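Local structure of conserved hypothetical secreted protein (Helicobacter pylori, 4RNZ) at residues A[226-231]-A[266-271]; A[169-174]-A[334-339]; A[187-192]-A[255-260]. The protein is a zinc-binding, cell shape-determining protein of the M23B metallopeptidase family that probably cleaves peptide bonds in peptidoglycan. One frame throughout, in Å; residues are numbered along the deposited sequence.

Contact 1 (A[226-231]-A[266-271]); sequences AKHGSL and HMSAFA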
loop_
_atom_site.group_PDB
_atom_site.type_symbol
_atom_site.label_atom_id
_atom_site.label_comp_id
_atom_site.label_asym_id
_atom_site.label_seq_id
_atom_site.Cartn_x
_atom_site.Cartn_y
_atom_site.Cartn_z
ATOM N N ALA A 226 -5.665 8.330 -24.126
ATOM C CA ALA A 226 -6.961 8.061 -24.703
ATOM C C ALA A 226 -7.599 9.342 -25.166
ATOM O O ALA A 226 -7.240 10.416 -24.721
ATOM C CB ALA A 226 -7.856 7.404 -23.687
ATOM N N LYS A 227 -8.596 9.203 -26.017
ATOM C CA LYS A 227 -9.372 10.334 -26.500
ATOM C C LYS A 227 -10.172 10.980 -25.409
ATOM O O LYS A 227 -10.763 10.309 -24.547
ATOM C CB LYS A 227 -10.324 9.883 -27.611
ATOM C CG LYS A 227 -11.246 10.986 -28.103
ATOM C CD LYS A 227 -11.796 10.692 -29.482
ATOM C CE LYS A 227 -12.490 11.914 -30.056
ATOM N NZ LYS A 227 -12.544 11.802 -31.538
ATOM N N HIS A 228 -10.220 12.307 -25.458
ATOM C CA HIS A 228 -11.044 13.056 -24.525
ATOM C C HIS A 228 -12.471 12.537 -24.619
ATOM O O HIS A 228 -12.987 12.326 -25.724
ATOM C CB HIS A 228 -10.966 14.557 -24.834
ATOM C CG HIS A 228 -11.628 15.404 -23.802
ATOM N ND1 HIS A 228 -12.984 15.640 -23.798
ATOM C CD2 HIS A 228 -11.134 16.030 -22.708
ATOM C CE1 HIS A 228 -13.300 16.385 -22.754
ATOM N NE2 HIS A 228 -12.195 16.631 -22.074
ATOM N N GLY A 229 -13.106 12.278 -23.476
ATOM C CA GLY A 229 -14.467 11.725 -23.470
ATOM C C GLY A 229 -14.568 10.208 -23.450
ATOM O O GLY A 229 -15.657 9.664 -23.253
ATOM N N SER A 230 -13.450 9.510 -23.634
ATOM C CA SER A 230 -13.461 8.045 -23.607
ATOM C C SER A 230 -14.072 7.513 -22.283
ATOM O O SER A 230 -13.819 8.046 -21.196
ATOM C CB SER A 230 -12.031 7.506 -23.780
ATOM O OG SER A 230 -11.481 7.806 -25.044
ATOM N N LEU A 231 -14.898 6.484 -22.380
ATOM C CA LEU A 231 -15.494 5.892 -21.210
ATOM C C LEU A 231 -14.455 5.225 -20.301
ATOM O O LEU A 231 -13.569 4.519 -20.768
ATOM C CB LEU A 231 -16.549 4.877 -21.596
ATOM C CG LEU A 231 -17.721 5.438 -22.407
ATOM C CD1 LEU A 231 -18.799 4.379 -22.524
ATOM C CD2 LEU A 231 -18.273 6.705 -21.786
ATOM N N HIS A 266 -7.805 12.485 -13.796
ATOM C CA HIS A 266 -7.866 13.368 -14.939
ATOM C C HIS A 266 -9.185 13.254 -15.702
ATOM O O HIS A 266 -9.210 13.442 -16.902
ATOM C CB HIS A 266 -6.671 13.166 -15.881
ATOM C CG HIS A 266 -5.345 13.348 -15.211
ATOM N ND1 HIS A 266 -4.931 14.558 -14.705
ATOM C CD2 HIS A 266 -4.351 12.470 -14.945
ATOM C CE1 HIS A 266 -3.737 14.420 -14.160
ATOM N NE2 HIS A 266 -3.367 13.160 -14.288
ATOM N N MET A 267 -10.273 12.975 -15.010
ATOM C CA MET A 267 -11.536 12.755 -15.677
ATOM C C MET A 267 -12.119 14.088 -16.165
ATOM O O MET A 267 -11.874 15.129 -15.560
ATOM C CB MET A 267 -12.526 12.086 -14.739
ATOM C CG MET A 267 -12.128 10.707 -14.278
ATOM S SD MET A 267 -13.576 9.883 -13.632
ATOM C CE MET A 267 -12.733 8.471 -12.950
ATOM N N SER A 268 -12.878 14.047 -17.262
ATOM C CA SER A 268 -13.636 15.219 -17.714
ATOM C C SER A 268 -14.982 15.233 -17.017
ATOM O O SER A 268 -15.579 16.292 -16.860
ATOM C CB SER A 268 -13.795 15.260 -19.240
ATOM O OG SER A 268 -14.343 14.053 -19.739
ATOM N N ALA A 269 -15.438 14.082 -16.531
ATOM C CA ALA A 269 -16.754 13.990 -15.890
ATOM C C ALA A 269 -16.908 12.677 -15.143
ATOM O O ALA A 269 -16.308 11.662 -15.528
ATOM C CB ALA A 269 -17.856 14.107 -16.948
ATOM N N PHE A 270 -17.730 12.692 -14.100
ATOM C CA PHE A 270 -18.095 11.491 -13.358
ATOM C C PHE A 270 -19.401 10.959 -13.921
ATOM O O PHE A 270 -20.187 11.725 -14.466
ATOM C CB PHE A 270 -18.296 11.816 -11.877
ATOM C CG PHE A 270 -17.133 12.540 -11.251
ATOM C CD1 PHE A 270 -15.889 11.924 -11.156
ATOM C CD2 PHE A 270 -17.287 13.832 -10.740
ATOM C CE1 PHE A 270 -14.810 12.585 -10.586
ATOM C CE2 PHE A 270 -16.217 14.501 -10.166
ATOM C CZ PHE A 270 -14.978 13.874 -10.082
ATOM N N ALA A 271 -19.647 9.664 -13.771
ATOM C CA ALA A 271 -20.919 9.079 -14.198
ATOM C C ALA A 271 -22.055 9.646 -13.343
ATOM O O ALA A 271 -21.923 9.731 -12.134
ATOM C CB ALA A 271 -20.891 7.564 -14.044
#

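Contact 2 (A[169-174]-A[334-339]); sequences YLFSHS and EKAQRS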
loop_
_atom_site.group_PDB
_atom_site.type_symbol
_atom_site.label_atom_id
_atom_site.label_comp_id
_atom_site.label_asym_id
_atom_site.label_seq_id
_atom_site.Cartn_x
_atom_site.Cartn_y
_atom_site.Cartn_z
ATOM N N TYR A 169 -0.259 -21.848 4.327
ATOM C CA TYR A 169 0.799 -20.856 4.276
ATOM C C TYR A 169 0.573 -19.834 3.194
ATOM O O TYR A 169 0.052 -20.146 2.112
ATOM C CB TYR A 169 2.105 -21.540 3.971
ATOM C CG TYR A 169 2.657 -22.375 5.088
ATOM C CD1 TYR A 169 3.494 -21.816 6.032
ATOM C CD2 TYR A 169 2.379 -23.728 5.182
ATOM C CE1 TYR A 169 4.052 -22.575 7.037
ATOM C CE2 TYR A 169 2.931 -24.494 6.197
ATOM C CZ TYR A 169 3.764 -23.907 7.121
ATOM O OH TYR A 169 4.323 -24.634 8.150
ATOM N N LEU A 170 1.028 -18.616 3.453
ATOM C CA LEU A 170 1.247 -17.709 2.367
ATOM C C LEU A 170 2.494 -16.872 2.601
ATOM O O LEU A 170 2.932 -16.691 3.740
ATOM C CB LEU A 170 0.026 -16.850 2.105
ATOM C CG LEU A 170 -0.499 -15.966 3.213
ATOM C CD1 LEU A 170 0.203 -14.611 3.244
ATOM C CD2 LEU A 170 -1.988 -15.769 2.963
ATOM N N PHE A 171 3.057 -16.406 1.500
ATOM C CA PHE A 171 4.351 -15.752 1.497
ATOM C C PHE A 171 4.269 -14.564 0.565
ATOM O O PHE A 171 3.629 -14.648 -0.483
ATOM C CB PHE A 171 5.414 -16.682 0.932
ATOM C CG PHE A 171 5.566 -17.972 1.670
ATOM C CD1 PHE A 171 4.796 -19.075 1.331
ATOM C CD2 PHE A 171 6.505 -18.100 2.682
ATOM C CE1 PHE A 171 4.939 -20.281 2.009
ATOM C CE2 PHE A 171 6.662 -19.304 3.349
ATOM C CZ PHE A 171 5.875 -20.389 3.019
ATOM N N SER A 172 4.918 -13.480 0.951
ATOM C CA SER A 172 5.066 -12.335 0.104
ATOM C C SER A 172 6.211 -12.587 -0.833
ATOM O O SER A 172 7.026 -13.495 -0.625
ATOM C CB SER A 172 5.427 -11.107 0.927
ATOM O OG SER A 172 6.718 -11.296 1.516
ATOM N N HIS A 173 6.252 -11.767 -1.870
ATOM C CA HIS A 173 7.346 -11.726 -2.813
ATOM C C HIS A 173 7.692 -10.252 -3.006
ATOM O O HIS A 173 6.873 -9.361 -2.719
ATOM C CB HIS A 173 6.914 -12.360 -4.131
ATOM C CG HIS A 173 8.045 -12.610 -5.077
ATOM N ND1 HIS A 173 8.283 -11.819 -6.180
ATOM C CD2 HIS A 173 9.006 -13.564 -5.088
ATOM C CE1 HIS A 173 9.340 -12.273 -6.829
ATOM N NE2 HIS A 173 9.790 -13.337 -6.192
ATOM N N SER A 174 8.896 -9.987 -3.488
ATOM C CA SER A 174 9.330 -8.608 -3.752
ATOM C C SER A 174 8.420 -7.868 -4.760
ATOM O O SER A 174 8.303 -6.640 -4.701
ATOM C CB SER A 174 10.767 -8.616 -4.262
ATOM O OG SER A 174 10.864 -9.508 -5.344
ATOM N N GLU A 334 12.973 -22.226 -2.199
ATOM C CA GLU A 334 14.047 -22.481 -1.260
ATOM C C GLU A 334 13.737 -21.700 0.030
ATOM O O GLU A 334 13.722 -22.275 1.117
ATOM C CB GLU A 334 15.395 -22.095 -1.880
ATOM C CG GLU A 334 16.581 -22.900 -1.374
ATOM C CD GLU A 334 17.071 -22.454 -0.005
ATOM O OE1 GLU A 334 16.885 -21.271 0.349
ATOM O OE2 GLU A 334 17.656 -23.287 0.723
ATOM N N LYS A 335 13.445 -20.407 -0.096
ATOM C CA LYS A 335 13.138 -19.609 1.088
ATOM C C LYS A 335 11.903 -20.130 1.794
ATOM O O LYS A 335 11.882 -20.206 3.022
ATOM C CB LYS A 335 12.953 -18.129 0.764
ATOM C CG LYS A 335 14.243 -17.404 0.393
ATOM C CD LYS A 335 14.294 -15.987 0.967
ATOM C CE LYS A 335 13.104 -15.126 0.554
ATOM N NZ LYS A 335 13.268 -13.698 0.967
ATOM N N ALA A 336 10.882 -20.503 1.028
ATOM C CA ALA A 336 9.662 -21.024 1.641
ATOM C C ALA A 336 9.925 -22.271 2.478
ATOM O O ALA A 336 9.431 -22.371 3.601
ATOM C CB ALA A 336 8.602 -21.300 0.594
ATOM N N GLN A 337 10.712 -23.208 1.955
ATOM C CA GLN A 337 11.066 -24.399 2.718
ATOM C C GLN A 337 11.794 -24.060 4.013
ATOM O O GLN A 337 11.425 -24.552 5.091
ATOM C CB GLN A 337 11.935 -25.356 1.894
ATOM C CG GLN A 337 12.308 -26.651 2.625
ATOM C CD GLN A 337 11.092 -27.385 3.196
ATOM O OE1 GLN A 337 11.105 -27.852 4.340
ATOM N NE2 GLN A 337 10.025 -27.472 2.402
ATOM N N ARG A 338 12.836 -23.243 3.898
ATOM C CA ARG A 338 13.601 -22.795 5.066
ATOM C C ARG A 338 12.681 -22.110 6.077
ATOM O O ARG A 338 12.768 -22.369 7.267
ATOM C CB ARG A 338 14.744 -21.861 4.633
ATOM C CG ARG A 338 15.297 -20.958 5.736
ATOM C CD ARG A 338 16.741 -20.500 5.497
ATOM N NE ARG A 338 17.102 -20.347 4.079
ATOM C CZ ARG A 338 16.833 -19.283 3.313
ATOM N NH1 ARG A 338 16.178 -18.235 3.800
ATOM N NH2 ARG A 338 17.213 -19.275 2.035
ATOM N N SER A 339 11.786 -21.252 5.592
ATOM C CA SER A 339 10.829 -20.574 6.458
ATOM C C SER A 339 9.894 -21.533 7.197
ATOM O O SER A 339 9.677 -21.381 8.396
ATOM C CB SER A 339 9.992 -19.578 5.651
ATOM O OG SER A 339 10.772 -18.457 5.333
#

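Contact 3 (A[187-192]-A[255-260]); sequences AGFLLE and IHLNEL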
loop_
_atom_site.group_PDB
_atom_site.type_symbol
_atom_site.label_atom_id
_atom_site.label_comp_id
_atom_site.label_asym_id
_atom_site.label_seq_id
_atom_site.Cartn_x
_atom_site.Cartn_y
_atom_site.Cartn_z
ATOM N N ALA A 187 -4.881 -14.847 -2.807
ATOM C CA ALA A 187 -5.473 -13.592 -2.399
ATOM C C ALA A 187 -5.282 -12.509 -3.469
ATOM O O ALA A 187 -5.131 -11.352 -3.143
ATOM C CB ALA A 187 -4.874 -13.162 -1.066
ATOM N N GLY A 188 -5.266 -12.907 -4.742
ATOM C CA GLY A 188 -5.087 -11.977 -5.836
ATOM C C GLY A 188 -6.362 -11.209 -6.173
ATOM O O GLY A 188 -7.381 -11.318 -5.488
ATOM N N PHE A 189 -6.274 -10.411 -7.224
ATOM C CA PHE A 189 -7.389 -9.649 -7.754
ATOM C C PHE A 189 -7.245 -9.754 -9.254
ATOM O O PHE A 189 -6.141 -9.730 -9.758
ATOM C CB PHE A 189 -7.277 -8.191 -7.321
ATOM C CG PHE A 189 -7.395 -7.995 -5.840
ATOM C CD1 PHE A 189 -8.639 -7.783 -5.251
ATOM C CD2 PHE A 189 -6.268 -8.040 -5.028
ATOM C CE1 PHE A 189 -8.765 -7.625 -3.874
ATOM C CE2 PHE A 189 -6.384 -7.884 -3.645
ATOM C CZ PHE A 189 -7.633 -7.671 -3.073
ATOM N N LEU A 190 -8.341 -9.935 -9.971
ATOM C CA LEU A 190 -8.279 -9.967 -11.442
ATOM C C LEU A 190 -8.842 -8.619 -11.850
ATOM O O LEU A 190 -10.049 -8.422 -11.841
ATOM C CB LEU A 190 -9.116 -11.121 -12.018
ATOM C CG LEU A 190 -8.838 -12.519 -11.420
ATOM C CD1 LEU A 190 -9.990 -13.508 -11.632
ATOM C CD2 LEU A 190 -7.536 -13.112 -11.936
ATOM N N LEU A 191 -7.958 -7.684 -12.131
ATOM C CA LEU A 191 -8.356 -6.365 -12.570
ATOM C C LEU A 191 -8.495 -6.329 -14.085
ATOM O O LEU A 191 -7.840 -7.079 -14.790
ATOM C CB LEU A 191 -7.313 -5.340 -12.141
ATOM C CG LEU A 191 -7.090 -5.163 -10.648
ATOM C CD1 LEU A 191 -6.120 -4.012 -10.453
ATOM C CD2 LEU A 191 -8.413 -4.908 -9.952
ATOM N N GLU A 192 -9.339 -5.437 -14.571
ATOM C CA GLU A 192 -9.542 -5.250 -16.015
ATOM C C GLU A 192 -9.064 -3.871 -16.383
ATOM O O GLU A 192 -9.250 -2.926 -15.628
ATOM C CB GLU A 192 -11.022 -5.333 -16.363
ATOM C CG GLU A 192 -11.551 -6.741 -16.375
ATOM C CD GLU A 192 -13.027 -6.830 -16.711
ATOM O OE1 GLU A 192 -13.722 -5.783 -16.854
ATOM O OE2 GLU A 192 -13.507 -7.978 -16.830
ATOM N N ILE A 255 -11.706 4.119 -5.421
ATOM C CA ILE A 255 -12.530 2.983 -5.067
ATOM C C ILE A 255 -11.714 2.039 -4.205
ATOM O O ILE A 255 -10.533 1.812 -4.476
ATOM C CB ILE A 255 -13.012 2.259 -6.348
ATOM C CG1 ILE A 255 -14.073 3.109 -7.049
ATOM C CG2 ILE A 255 -13.555 0.866 -6.026
ATOM C CD1 ILE A 255 -14.190 2.849 -8.549
ATOM N N HIS A 256 -12.354 1.475 -3.178
ATOM C CA HIS A 256 -11.707 0.544 -2.261
ATOM C C HIS A 256 -12.302 -0.845 -2.349
ATOM O O HIS A 256 -13.526 -1.009 -2.447
ATOM C CB HIS A 256 -11.867 1.003 -0.818
ATOM C CG HIS A 256 -11.244 2.322 -0.532
ATOM N ND1 HIS A 256 -11.767 3.507 -1.004
ATOM C CD2 HIS A 256 -10.145 2.653 0.178
ATOM C CE1 HIS A 256 -11.010 4.513 -0.604
ATOM N NE2 HIS A 256 -10.030 4.024 0.128
ATOM N N LEU A 257 -11.423 -1.838 -2.284
ATOM C CA LEU A 257 -11.813 -3.235 -2.287
ATOM C C LEU A 257 -10.767 -3.990 -1.505
ATOM O O LEU A 257 -9.595 -4.053 -1.917
ATOM C CB LEU A 257 -11.907 -3.788 -3.725
ATOM C CG LEU A 257 -12.334 -5.259 -3.815
ATOM C CD1 LEU A 257 -13.784 -5.440 -3.376
ATOM C CD2 LEU A 257 -12.139 -5.808 -5.222
ATOM N N ASN A 258 -11.190 -4.589 -0.388
ATOM C CA ASN A 258 -10.280 -5.284 0.509
ATOM C C ASN A 258 -9.092 -4.359 0.823
ATOM O O ASN A 258 -9.312 -3.230 1.211
ATOM C CB ASN A 258 -9.857 -6.633 -0.072
ATOM C CG ASN A 258 -11.044 -7.563 -0.333
ATOM O OD1 ASN A 258 -12.145 -7.344 0.157
ATOM N ND2 ASN A 258 -10.810 -8.605 -1.100
ATOM N N GLU A 259 -7.855 -4.800 0.622
ATOM C CA GLU A 259 -6.695 -3.951 0.919
ATOM C C GLU A 259 -6.260 -3.046 -0.249
ATOM O O GLU A 259 -5.230 -2.368 -0.161
ATOM C CB GLU A 259 -5.529 -4.790 1.446
ATOM C CG GLU A 259 -4.846 -5.755 0.474
ATOM C CD GLU A 259 -5.462 -7.158 0.469
ATOM O OE1 GLU A 259 -6.656 -7.268 0.096
ATOM O OE2 GLU A 259 -4.753 -8.144 0.799
ATOM N N LEU A 260 -7.065 -3.002 -1.310
ATOM C CA LEU A 260 -6.785 -2.131 -2.443
ATOM C C LEU A 260 -7.497 -0.795 -2.421
ATOM O O LEU A 260 -8.673 -0.665 -2.062
ATOM C CB LEU A 260 -7.069 -2.817 -3.797
ATOM C CG LEU A 260 -6.287 -4.068 -4.223
ATOM C CD1 LEU A 260 -6.619 -4.480 -5.667
ATOM C CD2 LEU A 260 -4.782 -3.914 -4.079
HETATM O O HOH W 1 -3.982 -9.596 -1.611
#

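Contact 1 (A[226-231]-A[266-271])
H228 leans out of its loop so that the far end of its imidazole lies beside the CB of S268, and this is the heart of a small contact at the surface. The closest approach runs from H228 NE2 to S268 CB at 3.5 Å. H228 CE1 follows at 3.7 Å from S268 CB. The methylene meets the ring obliquely, and no hydrogen bond joins the pair; this is van der Waals contact between a ring and the side of a serine. With CG anti to the backbone N (chi1 -172°), the imidazole is carried across toward the serine. S268 turns its CB directly at the loop, while its OG is tucked between its own backbone N and carbonyl carbon (chi1 53°) and bonds to the carbonyl O of V289. S268 OG also lies 4.3 Å from G229 N, a loose approach only.

What presents the histidine is a type II beta turn from K227 to S230. K227 O is gripped twice by S230, from S230 N at 2.9 Å and from S230 OG at 2.7 Å. G229, at the third position of the turn, has a positive phi of 91°, as this turn type favours.

Strand 285-289 ties the two sides together, lying between strands 231-233 and 269-270 in a three-stranded antiparallel sheet. V289 makes backbone bonds to G229 and S230, R288 does so to S268 and A269, and the H228-S268 touch lies beside the V289 end of that central strand.

Contact 2 (A[169-174]-A[334-339])
A long helix, 326-348, packs on strand 166-172 here, and F171 is the strand residue that meets it, with A336 and S339 on the helix side. The phenyl ring lies against the helix by one face and one edge. A336 CB sits over the face, 4.0 Å from the centroid of the F171 ring and 19° off its normal, a CH-pi contact displaced toward the rim. The closest atom pair is F171 CZ to A336 CB, 3.8 Å, and F171 CE2 also reaches A336 CA at 3.9 Å, so the ring rests on the helix backbone as well as on the methyl.

S339 comes from another side: its CB lies near the ring plane, at the edge, 4.1 Å from F171 CE2. The two helix residues are three apart, which places both on the side of the helix that receives the ring. F171 holds its CG anti to the carbonyl carbon (chi1 -58°), and this sends the ring out from the strand toward them.

The opposite character shows on the exposed part of the helix, where R338 NH2 and E334 OE1 form a salt bridge of 2.6 Å, four residues apart; as a hydrogen bond it is weak, bent to 123°. The R338 guanidinium also lays one face over K335 CA.

M158, from the neighbouring strand 153-163, touches both F171 and S339 and extends the apolar patch. The arrangement is helix-on-sheet packing, an aromatic side chain from the antiparallel sheet containing 166-172 set against A336 and S339 of the chain's last helix.

Contact 3 (A[187-192]-A[255-260])
Water 1 bridges the two segments, donating to A187 O at 2.6 Å and to E259 OE2 at 2.9 Å, so each of its hydrogens has an acceptor on a different side of the contact. Next to it the F189 ring fills the centre. L260 CD1 sits over one face, 3.7 Å from the centroid of the F189 ring and 15° off its normal, a close CH-pi contact. E259 OE1 meets the ring edge in plane, 3.3 Å from F189 CZ, with carboxylate and ring planes nearly perpendicular at 89°; the oxygen thus faces the rim, where the ring's hydrogens are, probably a mildly favourable placing. The E259 chain bends at chi2 (-91°), which brings its carboxylate back to the ring. N258 ND2 approaches F189 CE1 obliquely at 3.6 Å, while the OD1 of that amide bonds to K123 NZ. L257 CD2 slides alongside at 4.0 Å from F189 CD1.

All four of these partners belong to one type II' turn, from L257 to L260, closed by L260 N to L257 O at 2.8 Å and by L257 N to L260 O at 3.0 Å. N120 of helix 112-121 touches N258 and E259, and V304 lies against L260. The whole is a tight two-residue beta hairpin, joining strands 252-257 and 260-267 of the M23 peptidase sheet, with its turn set against one face and the edge of an aromatic from the loop after strand 185-186.

How the contacts relate
Contacts 2 and 3 are buried and each is centred on one phenylalanine ring with a CH-pi contact over a face, whereas contact 1 is a thin surface touch of van der Waals kind, with no hydrogen bond across it. Contact 3 differs from contact 2 in having polar groups and a bridging water around its ring. Contacts 1 and 3 reach the same M23 sheet through the neighbouring strands 252-257 and 260-267, yet their centres are about 22 Å apart. Contact 2 belongs to another sheet and the long helix; its centre is about 42 Å from that of contact 1, on the opposite side of the chain's centre. Along the chain, both other contacts nest inside the loop that contact 2 closes.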